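CRISPR-associated endoribonuclease Cas6 1 (Methanocaldococcus jannaschii DSM 2661, PDB 5YI6) probably cleaves the transcripts of CRISPR repeat arrays as a Cas6 endoribonuclease, releasing the crRNAs used in defence against viruses and plasmids. Local coordinates at residues Asn15-His23 against Ile62-Glu73; Asp150-Phe158 against Tyr201-Phe209. All blocks are in the same frame, centred on the assembly; numbering follows the deposited sequence.

Contact 1. Residues Asn15-His23 against Ile62-Glu73; sequences NFTVIPYNH and IRKRVIRKEGIE. With PO4 (phosphate ion), chain G.
Tyr-21 lies flat against Gly-71, whose CA sits 3.4 Å from the ring centroid, only 9° off the normal, in a CH-pi contact. With CG anti to its own carbonyl carbon (chi1 -69°), the ring reaches across the 68-70 loop that joins strands 65-67 and 71-74, and its OH donates to Arg-68 O at 2.8 Å, in the carbonyl plane. Lys-69 O meets the ring at its edge, while the side chain of Ile-72 crosses that of Tyr-21 at about a right angle, with its CD1 packed on Tyr-21 CE1. The backbone bond from Tyr-21 N to Glu-70 O, 3.0 Å, holds the root of the side chain.

On the strand beyond, Ile-19 and Ile-72 form an antiparallel hydrogen-bonded pair, and Ile-19 CG1 meets Ile-62 CD1 at 3.6 Å. Val-18 lies on the other face with Glu-73. The extended Glu-73 runs alongside Phe-16, its OE2 at the ring edge and the two planes 68° apart; its OE1 takes both NE and NH2 of Arg-68 in a side-on salt bridge.

Strand 71-74 is thus the middle of a small antiparallel sheet, between 17-20 and the hairpin partner 65-67, and Ile-19 packs on Val-109 and Phe-111 of strand 109-118.

Contact 2. Residues Asp150-Phe158 against Tyr201-Phe209; sequences DLLPNNSKF and YCRCSEMVF. With PO4 (phosphate ion), chain F.
Asp-150 reaches over to the 201-209 part of strand 201-213 and takes the backbone N-H of Arg-203 on OD2, at 2.8 Å and nearly straight (165°). The donor stands above the carboxylate plane, and the same oxygen rests near CA and CB of Cys-202. Further along, Leu-152 divides its two methyls: CD1 lies beside Arg-203 NE at 3.9 Å, the two side chains crossing at about a right angle, while CD2 comes to 3.2 Å from Ser-205 OG. Pro-153 CD approaches that hydroxyl from the turn, and its CG meets Met-207 SD at 3.9 Å. The sulfur also touches Phe-158 CZ in an oblique Met-aromatic contact, 5.1 Å from the ring centroid. Met-207 gets there with CG between its backbone N and carbonyl carbon (chi1 57°) and a bend at chi3.

Two waters connect the segments: one bridges Leu-151 O and Arg-203 O, the other links Leu-151 O with Ser-205 OG.

Behind this layer, the loop is set by a type I turn from Leu-152 to Asn-155. Asn-155 OD1 accepts from Leu-152 N at 2.9 Å on a lone pair in the carbonyl plane, and its ND2 is held by Tyr-149 OH and a phosphate ion, probably from the crystallisation liquor, which Ser-156 also binds.

Strand 201-213 belongs to the antiparallel sheet of the C-terminal Cas6 domain, and the link from strand 145-150 to helix 158-174 packs against it, a strand-to-helix connection consistent with the ferredoxin-like fold of RAMP proteins such as Cas6.

From the N terminus, strand 5-12 leads into the 15-23 segment, and the chain then passes through helices 23-35 and 40-43 before contact 1 closes a loop of 38 intervening residues at 62-73. The chain continues through helix 88-101 and strand 109-118 into the C-terminal half. There contact 2 opens at 150-158 and closes at 201-209, enclosing nearly all of helix 158-174 and the whole of strand 182-195. The two loops follow in series and neither nest nor cross. Contact 1 builds a small three-stranded sheet within the N-terminal half; contact 2 joins a helix-leading loop to the C-terminal sheet. Their centres are about 25 Å apart and their nearest atoms about 7 Å, so the two contacts do not touch.

Contact 1. Residues Asn15-His23 against Ile62-Glu73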
loop_
_atom_site.group_PDB
_atom_site.type_symbol
_atom_site.label_atom_id
_atom_site.label_comp_id
_atom_site.label_asym_id
_atom_site.label_seq_id
_atom_site.Cartn_x
_atom_site.Cartn_y
_atom_site.Cartn_z
ATOM N N ASN A 15 5.396 -15.848 -19.281
ATOM C CA ASN A 15 4.825 -17.008 -18.606
ATOM C C ASN A 15 5.871 -17.686 -17.723
ATOM O O ASN A 15 7.070 -17.700 -18.036
ATOM C CB ASN A 15 4.307 -18.041 -19.626
ATOM C CG ASN A 15 3.175 -17.506 -20.474
ATOM O OD1 ASN A 15 2.479 -16.596 -20.070
ATOM N ND2 ASN A 15 2.997 -18.072 -21.669
ATOM N N PHE A 16 5.390 -18.247 -16.605
ATOM C CA PHE A 16 6.140 -19.039 -15.630
ATOM C C PHE A 16 7.120 -18.209 -14.827
ATOM O O PHE A 16 8.044 -18.751 -14.244
ATOM C CB PHE A 16 6.883 -20.231 -16.282
ATOM C CG PHE A 16 6.017 -21.024 -17.238
ATOM C CD1 PHE A 16 4.898 -21.717 -16.770
ATOM C CD2 PHE A 16 6.280 -21.026 -18.603
ATOM C CE1 PHE A 16 4.080 -22.444 -17.646
ATOM C CE2 PHE A 16 5.453 -21.735 -19.493
ATOM C CZ PHE A 16 4.362 -22.453 -19.008
ATOM N N THR A 17 6.961 -16.900 -14.778
ATOM C CA THR A 17 7.949 -16.080 -14.059
ATOM C C THR A 17 7.731 -16.164 -12.552
ATOM O O THR A 17 6.600 -16.117 -12.082
ATOM C CB THR A 17 7.850 -14.603 -14.493
ATOM O OG1 THR A 17 8.178 -14.489 -15.882
ATOM C CG2 THR A 17 8.797 -13.717 -13.679
ATOM N N VAL A 18 8.816 -16.217 -11.777
ATOM C CA VAL A 18 8.712 -16.213 -10.313
ATOM C C VAL A 18 8.860 -14.782 -9.806
ATOM O O VAL A 18 9.809 -14.086 -10.178
ATOM C CB VAL A 18 9.770 -17.118 -9.660
ATOM C CG1 VAL A 18 9.709 -16.958 -8.129
ATOM C CG2 VAL A 18 9.552 -18.581 -10.062
ATOM N N ILE A 19 7.895 -14.319 -9.014
ATOM C CA ILE A 19 7.999 -13.042 -8.316
ATOM C C ILE A 19 8.540 -13.341 -6.915
ATOM O O ILE A 19 7.823 -13.963 -6.115
ATOM C CB ILE A 19 6.650 -12.314 -8.245
ATOM C CG1 ILE A 19 6.008 -12.172 -9.652
ATOM C CG2 ILE A 19 6.784 -10.956 -7.461
ATOM C CD1 ILE A 19 6.913 -11.674 -10.728
ATOM N N PRO A 20 9.763 -12.911 -6.591
ATOM C CA PRO A 20 10.368 -13.261 -5.295
ATOM C C PRO A 20 9.510 -12.825 -4.118
ATOM O O PRO A 20 8.790 -11.826 -4.180
ATOM C CB PRO A 20 11.693 -12.482 -5.304
ATOM C CG PRO A 20 11.983 -12.216 -6.726
ATOM C CD PRO A 20 10.638 -12.054 -7.404
ATOM N N TYR A 21 9.593 -13.612 -3.030
ATOM C CA TYR A 21 8.917 -13.257 -1.787
ATOM C C TYR A 21 9.364 -11.893 -1.280
ATOM O O TYR A 21 8.578 -11.189 -0.644
ATOM C CB TYR A 21 9.205 -14.289 -0.695
ATOM C CG TYR A 21 8.545 -15.610 -0.986
ATOM C CD1 TYR A 21 7.162 -15.676 -1.155
ATOM C CD2 TYR A 21 9.293 -16.779 -1.080
ATOM C CE1 TYR A 21 6.532 -16.880 -1.441
ATOM C CE2 TYR A 21 8.670 -17.996 -1.363
ATOM C CZ TYR A 21 7.290 -18.027 -1.541
ATOM O OH TYR A 21 6.629 -19.211 -1.812
ATOM N N ASN A 22 10.612 -11.514 -1.540
ATOM C CA ASN A 22 11.111 -10.254 -1.015
ATOM C C ASN A 22 10.933 -9.109 -2.001
ATOM O O ASN A 22 11.641 -8.101 -1.901
ATOM C CB ASN A 22 12.579 -10.402 -0.595
ATOM C CG ASN A 22 13.527 -10.548 -1.781
ATOM O OD1 ASN A 22 13.106 -10.709 -2.922
ATOM N ND2 ASN A 22 14.823 -10.486 -1.504
ATOM N N HIS A 23 9.969 -9.217 -2.933
ATOM C CA HIS A 23 9.893 -8.202 -3.978
ATOM C C HIS A 23 9.442 -6.830 -3.479
ATOM O O HIS A 23 9.614 -5.866 -4.220
ATOM C CB HIS A 23 8.936 -8.623 -5.109
ATOM C CG HIS A 23 7.491 -8.545 -4.744
ATOM N ND1 HIS A 23 6.800 -9.615 -4.209
ATOM C CD2 HIS A 23 6.589 -7.539 -4.871
ATOM C CE1 HIS A 23 5.545 -9.258 -3.992
ATOM N NE2 HIS A 23 5.393 -8.001 -4.377
ATOM N N ILE A 62 -0.762 -12.308 -7.603
ATOM C CA ILE A 62 -0.753 -13.300 -8.677
ATOM C C ILE A 62 -1.967 -14.198 -8.506
ATOM O O ILE A 62 -2.204 -14.712 -7.408
ATOM C CB ILE A 62 0.533 -14.141 -8.673
ATOM C CG1 ILE A 62 1.749 -13.240 -8.852
ATOM C CG2 ILE A 62 0.439 -15.308 -9.744
ATOM C CD1 ILE A 62 3.051 -13.988 -8.762
ATOM N N ARG A 63 -2.736 -14.369 -9.580
ATOM C CA ARG A 63 -3.958 -15.165 -9.491
ATOM C C ARG A 63 -3.726 -16.613 -9.900
ATOM O O ARG A 63 -4.193 -17.520 -9.215
ATOM C CB ARG A 63 -5.048 -14.565 -10.358
ATOM C CG ARG A 63 -5.487 -13.197 -9.853
ATOM C CD ARG A 63 -6.511 -12.654 -10.826
ATOM N NE ARG A 63 -6.800 -11.264 -10.485
ATOM C CZ ARG A 63 -7.603 -10.476 -11.180
ATOM N NH1 ARG A 63 -8.221 -10.951 -12.259
ATOM N NH2 ARG A 63 -7.798 -9.227 -10.769
ATOM N N LYS A 64 -3.019 -16.835 -10.999
ATOM C CA LYS A 64 -2.712 -18.197 -11.466
ATOM C C LYS A 64 -1.310 -18.553 -10.979
ATOM O O LYS A 64 -0.308 -18.310 -11.652
ATOM C CB LYS A 64 -2.857 -18.266 -12.973
ATOM C CG LYS A 64 -4.306 -18.180 -13.381
ATOM C CD LYS A 64 -4.467 -18.281 -14.875
ATOM C CE LYS A 64 -3.731 -19.479 -15.421
ATOM N NZ LYS A 64 -4.031 -19.658 -16.869
ATOM N N ARG A 65 -1.238 -19.126 -9.791
ATOM C CA ARG A 65 0.003 -19.103 -9.032
ATOM C C ARG A 65 0.509 -20.506 -8.724
ATOM O O ARG A 65 -0.263 -21.459 -8.636
ATOM C CB ARG A 65 -0.190 -18.322 -7.740
ATOM C CG ARG A 65 -1.207 -18.935 -6.840
ATOM C CD ARG A 65 -2.027 -17.872 -6.129
ATOM N NE ARG A 65 -1.181 -16.873 -5.500
ATOM C CZ ARG A 65 -0.539 -17.059 -4.355
ATOM N NH1 ARG A 65 -0.634 -18.226 -3.724
ATOM N NH2 ARG A 65 0.211 -16.081 -3.844
ATOM N N VAL A 66 1.828 -20.613 -8.593
ATOM C CA VAL A 66 2.483 -21.806 -8.062
ATOM C C VAL A 66 3.461 -21.370 -6.983
ATOM O O VAL A 66 4.311 -20.509 -7.224
ATOM C CB VAL A 66 3.222 -22.614 -9.151
ATOM C CG1 VAL A 66 3.944 -23.808 -8.494
ATOM C CG2 VAL A 66 2.259 -23.103 -10.173
ATOM N N ILE A 67 3.350 -21.965 -5.799
ATOM C CA ILE A 67 4.257 -21.641 -4.706
ATOM C C ILE A 67 5.614 -22.262 -4.992
ATOM O O ILE A 67 5.716 -23.464 -5.253
ATOM C CB ILE A 67 3.692 -22.138 -3.369
ATOM C CG1 ILE A 67 2.388 -21.399 -3.059
ATOM C CG2 ILE A 67 4.725 -21.987 -2.277
ATOM C CD1 ILE A 67 1.626 -21.965 -1.886
ATOM N N ARG A 68 6.660 -21.446 -4.983
ATOM C CA ARG A 68 8.005 -21.943 -5.226
ATOM C C ARG A 68 8.882 -21.596 -4.040
ATOM O O ARG A 68 8.493 -20.834 -3.154
ATOM C CB ARG A 68 8.614 -21.366 -6.497
ATOM C CG ARG A 68 7.852 -21.706 -7.764
ATOM C CD ARG A 68 7.867 -23.233 -8.062
ATOM N NE ARG A 68 7.326 -23.480 -9.401
ATOM C CZ ARG A 68 7.044 -24.694 -9.888
ATOM N NH1 ARG A 68 7.231 -25.777 -9.146
ATOM N NH2 ARG A 68 6.557 -24.821 -11.118
ATOM N N LYS A 69 10.116 -22.087 -4.094
ATOM C CA LYS A 69 11.053 -21.843 -3.002
ATOM C C LYS A 69 11.353 -20.351 -2.852
ATOM O O LYS A 69 11.341 -19.817 -1.736
ATOM C CB LYS A 69 12.346 -22.620 -3.252
ATOM C CG LYS A 69 13.382 -22.496 -2.136
ATOM C CD LYS A 69 14.614 -23.358 -2.425
ATOM C CE LYS A 69 15.751 -23.075 -1.443
ATOM N NZ LYS A 69 17.006 -23.801 -1.806
ATOM N N GLU A 70 11.612 -19.660 -3.968
ATOM C CA GLU A 70 12.044 -18.269 -3.928
ATOM C C GLU A 70 10.910 -17.261 -4.046
ATOM O O GLU A 70 11.145 -16.072 -3.804
ATOM C CB GLU A 70 13.079 -18.000 -5.023
ATOM C CG GLU A 70 14.357 -18.815 -4.859
ATOM C CD GLU A 70 15.090 -18.507 -3.547
ATOM O OE1 GLU A 70 14.972 -17.367 -3.030
ATOM O OE2 GLU A 70 15.772 -19.413 -3.020
ATOM N N GLY A 71 9.708 -17.686 -4.414
ATOM C CA GLY A 71 8.613 -16.746 -4.579
ATOM C C GLY A 71 7.387 -17.435 -5.140
ATOM O O GLY A 71 7.265 -18.671 -5.094
ATOM N N ILE A 72 6.500 -16.615 -5.697
ATOM C CA ILE A 72 5.246 -17.068 -6.277
ATOM C C ILE A 72 5.385 -16.996 -7.787
ATOM O O ILE A 72 5.649 -15.926 -8.357
ATOM C CB ILE A 72 4.048 -16.231 -5.799
ATOM C CG1 ILE A 72 3.966 -16.240 -4.269
ATOM C CG2 ILE A 72 2.751 -16.734 -6.452
ATOM C CD1 ILE A 72 3.772 -17.616 -3.649
ATOM N N GLU A 73 5.200 -18.132 -8.440
ATOM C CA GLU A 73 5.248 -18.193 -9.889
ATOM C C GLU A 73 3.917 -17.769 -10.480
ATOM O O GLU A 73 2.867 -18.212 -10.015
ATOM C CB GLU A 73 5.576 -19.632 -10.339
ATOM C CG GLU A 73 5.553 -19.722 -11.864
ATOM C CD GLU A 73 5.758 -21.150 -12.346
ATOM O OE1 GLU A 73 6.075 -21.985 -11.509
ATOM O OE2 GLU A 73 5.582 -21.395 -13.542
HETATM P P PO4 G . -9.788 -8.130 -14.124
HETATM O O1 PO4 G . -9.270 -7.661 -12.785
HETATM O O2 PO4 G . -8.841 -7.899 -15.243
HETATM O O3 PO4 G . -11.099 -7.463 -14.401
HETATM O O4 PO4 G . -9.962 -9.638 -14.025
HETATM O O HOH W 1 12.578 -13.871 -2.069
#

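Contact 2. Residues Asp150-Phe158 against Tyr201-Phe209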
loop_
_atom_site.group_PDB
_atom_site.type_symbol
_atom_site.label_atom_id
_atom_site.label_comp_id
_atom_site.label_asym_id
_atom_site.label_seq_id
_atom_site.Cartn_x
_atom_site.Cartn_y
_atom_site.Cartn_z
ATOM N N ASP A 150 8.497 -1.817 16.552
ATOM C CA ASP A 150 7.427 -2.070 15.576
ATOM C C ASP A 150 6.211 -2.646 16.297
ATOM O O ASP A 150 6.263 -3.767 16.810
ATOM C CB ASP A 150 7.930 -3.026 14.497
ATOM C CG ASP A 150 9.079 -2.452 13.707
ATOM O OD1 ASP A 150 9.198 -1.214 13.630
ATOM O OD2 ASP A 150 9.872 -3.247 13.173
ATOM N N LEU A 151 5.116 -1.886 16.336
ATOM C CA LEU A 151 3.896 -2.359 16.966
ATOM C C LEU A 151 3.170 -3.363 16.080
ATOM O O LEU A 151 3.024 -3.158 14.864
ATOM C CB LEU A 151 2.962 -1.185 17.245
ATOM C CG LEU A 151 3.531 -0.178 18.252
ATOM C CD1 LEU A 151 2.673 1.078 18.292
ATOM C CD2 LEU A 151 3.637 -0.857 19.629
ATOM N N LEU A 152 2.701 -4.455 16.705
ATOM C CA LEU A 152 1.859 -5.481 16.103
ATOM C C LEU A 152 0.568 -5.594 16.911
ATOM O O LEU A 152 0.532 -5.109 18.052
ATOM C CB LEU A 152 2.617 -6.811 16.097
ATOM C CG LEU A 152 3.966 -6.711 15.368
ATOM C CD1 LEU A 152 4.778 -7.987 15.589
ATOM C CD2 LEU A 152 3.740 -6.441 13.869
ATOM N N PRO A 153 -0.486 -6.258 16.400
ATOM C CA PRO A 153 -1.766 -6.274 17.134
ATOM C C PRO A 153 -1.704 -6.851 18.537
ATOM O O PRO A 153 -2.591 -6.545 19.345
ATOM C CB PRO A 153 -2.679 -7.116 16.229
ATOM C CG PRO A 153 -2.142 -6.850 14.853
ATOM C CD PRO A 153 -0.644 -6.809 15.032
ATOM N N ASN A 154 -0.709 -7.668 18.856
ATOM C CA ASN A 154 -0.626 -8.157 20.219
ATOM C C ASN A 154 0.050 -7.167 21.163
ATOM O O ASN A 154 0.131 -7.459 22.360
ATOM C CB ASN A 154 0.066 -9.531 20.270
ATOM C CG ASN A 154 1.448 -9.553 19.629
ATOM O OD1 ASN A 154 1.881 -8.627 18.978
ATOM N ND2 ASN A 154 2.147 -10.648 19.836
ATOM N N ASN A 155 0.510 -6.011 20.671
ATOM C CA ASN A 155 0.983 -4.929 21.538
ATOM C C ASN A 155 -0.185 -4.085 22.040
ATOM O O ASN A 155 -1.095 -3.732 21.285
ATOM C CB ASN A 155 1.962 -4.020 20.794
ATOM C CG ASN A 155 3.290 -4.684 20.515
ATOM O OD1 ASN A 155 3.666 -4.959 19.348
ATOM N ND2 ASN A 155 4.051 -4.909 21.583
ATOM N N SER A 156 -0.144 -3.731 23.324
ATOM C CA SER A 156 -1.246 -2.972 23.904
ATOM C C SER A 156 -1.410 -1.608 23.237
ATOM O O SER A 156 -2.528 -1.092 23.147
ATOM C CB SER A 156 -1.023 -2.800 25.418
ATOM O OG SER A 156 0.177 -2.078 25.634
ATOM N N LYS A 157 -0.321 -1.010 22.746
ATOM C CA LYS A 157 -0.418 0.302 22.128
ATOM C C LYS A 157 -0.920 0.262 20.682
ATOM O O LYS A 157 -1.274 1.316 20.143
ATOM C CB LYS A 157 0.941 0.982 22.138
ATOM C CG LYS A 157 1.427 1.381 23.564
ATOM C CD LYS A 157 2.669 2.244 23.436
ATOM C CE LYS A 157 3.156 2.851 24.768
ATOM N NZ LYS A 157 3.727 1.851 25.707
ATOM N N PHE A 158 -0.977 -0.918 20.067
ATOM C CA PHE A 158 -1.294 -0.980 18.635
ATOM C C PHE A 158 -2.629 -0.314 18.341
ATOM O O PHE A 158 -2.748 0.473 17.394
ATOM C CB PHE A 158 -1.310 -2.433 18.171
ATOM C CG PHE A 158 -1.658 -2.607 16.718
ATOM C CD1 PHE A 158 -0.654 -2.570 15.743
ATOM C CD2 PHE A 158 -2.972 -2.838 16.339
ATOM C CE1 PHE A 158 -0.960 -2.779 14.392
ATOM C CE2 PHE A 158 -3.307 -3.011 14.996
ATOM C CZ PHE A 158 -2.292 -2.989 14.012
ATOM N N TYR A 201 15.269 -3.678 8.559
ATOM C CA TYR A 201 14.122 -4.554 8.411
ATOM C C TYR A 201 13.145 -4.271 9.546
ATOM O O TYR A 201 13.548 -4.056 10.694
ATOM C CB TYR A 201 14.557 -6.009 8.413
ATOM C CG TYR A 201 15.419 -6.340 7.213
ATOM C CD1 TYR A 201 14.911 -7.060 6.129
ATOM C CD2 TYR A 201 16.740 -5.870 7.140
ATOM C CE1 TYR A 201 15.724 -7.346 5.018
ATOM C CE2 TYR A 201 17.543 -6.139 6.053
ATOM C CZ TYR A 201 17.038 -6.874 4.993
ATOM O OH TYR A 201 17.861 -7.131 3.912
ATOM N N CYS A 202 11.868 -4.261 9.231
ATOM C CA CYS A 202 10.857 -4.015 10.239
ATOM C C CYS A 202 9.905 -5.196 10.296
ATOM O O CYS A 202 9.893 -6.054 9.415
ATOM C CB CYS A 202 10.115 -2.706 9.947
ATOM S SG CYS A 202 9.208 -2.729 8.366
ATOM N N ARG A 203 9.109 -5.243 11.358
ATOM C CA ARG A 203 8.031 -6.216 11.484
ATOM C C ARG A 203 6.717 -5.492 11.207
ATOM O O ARG A 203 6.432 -4.472 11.843
ATOM C CB ARG A 203 8.030 -6.847 12.875
ATOM C CG ARG A 203 9.299 -7.608 13.155
ATOM C CD ARG A 203 9.399 -8.097 14.605
ATOM N NE ARG A 203 8.453 -9.174 14.893
ATOM C CZ ARG A 203 8.592 -10.426 14.448
ATOM N NH1 ARG A 203 7.694 -11.354 14.760
ATOM N NH2 ARG A 203 9.623 -10.748 13.672
ATOM N N CYS A 204 5.942 -6.002 10.241
ATOM C CA CYS A 204 4.680 -5.431 9.798
ATOM C C CYS A 204 3.591 -6.475 10.014
ATOM O O CYS A 204 3.879 -7.649 10.269
ATOM C CB CYS A 204 4.761 -5.032 8.304
ATOM S SG CYS A 204 5.897 -3.672 8.056
ATOM N N SER A 205 2.334 -6.067 9.927
ATOM C CA SER A 205 1.232 -6.983 10.209
ATOM C C SER A 205 0.463 -7.302 8.935
ATOM O O SER A 205 -0.106 -6.401 8.327
ATOM C CB SER A 205 0.256 -6.413 11.243
ATOM O OG SER A 205 0.915 -6.101 12.466
ATOM N N GLU A 206 0.443 -8.576 8.542
ATOM C CA GLU A 206 -0.574 -9.063 7.609
ATOM C C GLU A 206 -1.817 -9.377 8.429
ATOM O O GLU A 206 -1.740 -10.145 9.395
ATOM C CB GLU A 206 -0.051 -10.308 6.885
ATOM C CG GLU A 206 -1.034 -10.998 5.985
ATOM C CD GLU A 206 -0.378 -12.185 5.272
ATOM O OE1 GLU A 206 -0.643 -13.343 5.665
ATOM O OE2 GLU A 206 0.454 -11.945 4.365
ATOM N N MET A 207 -2.951 -8.762 8.114
ATOM C CA MET A 207 -4.053 -8.978 9.047
ATOM C C MET A 207 -5.410 -8.852 8.381
ATOM O O MET A 207 -5.571 -8.262 7.302
ATOM C CB MET A 207 -3.965 -8.034 10.256
ATOM C CG MET A 207 -3.935 -6.593 9.908
ATOM S SD MET A 207 -3.478 -5.593 11.375
ATOM C CE MET A 207 -4.948 -5.700 12.301
ATOM N N VAL A 208 -6.382 -9.471 9.050
ATOM C CA VAL A 208 -7.791 -9.435 8.698
ATOM C C VAL A 208 -8.527 -8.871 9.904
ATOM O O VAL A 208 -8.307 -9.335 11.040
ATOM C CB VAL A 208 -8.331 -10.836 8.357
ATOM C CG1 VAL A 208 -9.779 -10.726 7.931
ATOM C CG2 VAL A 208 -7.487 -11.481 7.266
ATOM N N PHE A 209 -9.411 -7.896 9.656
ATOM C CA PHE A 209 -10.067 -7.218 10.774
ATOM C C PHE A 209 -11.436 -6.707 10.364
ATOM O O PHE A 209 -11.671 -6.372 9.207
ATOM C CB PHE A 209 -9.206 -6.064 11.366
ATOM C CG PHE A 209 -8.788 -4.967 10.383
ATOM C CD1 PHE A 209 -9.343 -3.693 10.475
ATOM C CD2 PHE A 209 -7.773 -5.183 9.452
ATOM C CE1 PHE A 209 -8.927 -2.655 9.608
ATOM C CE2 PHE A 209 -7.366 -4.167 8.575
ATOM C CZ PHE A 209 -7.939 -2.892 8.662
HETATM P P PO4 F . 2.817 -4.770 25.478
HETATM O O1 PO4 F . 2.641 -3.769 26.606
HETATM O O2 PO4 F . 3.277 -3.993 24.265
HETATM O O3 PO4 F . 1.494 -5.464 25.192
HETATM O O4 PO4 F . 3.873 -5.790 25.830
HETATM O O HOH W 2 4.591 -2.595 12.521
HETATM O O HOH W 3 1.659 -3.516 12.383
#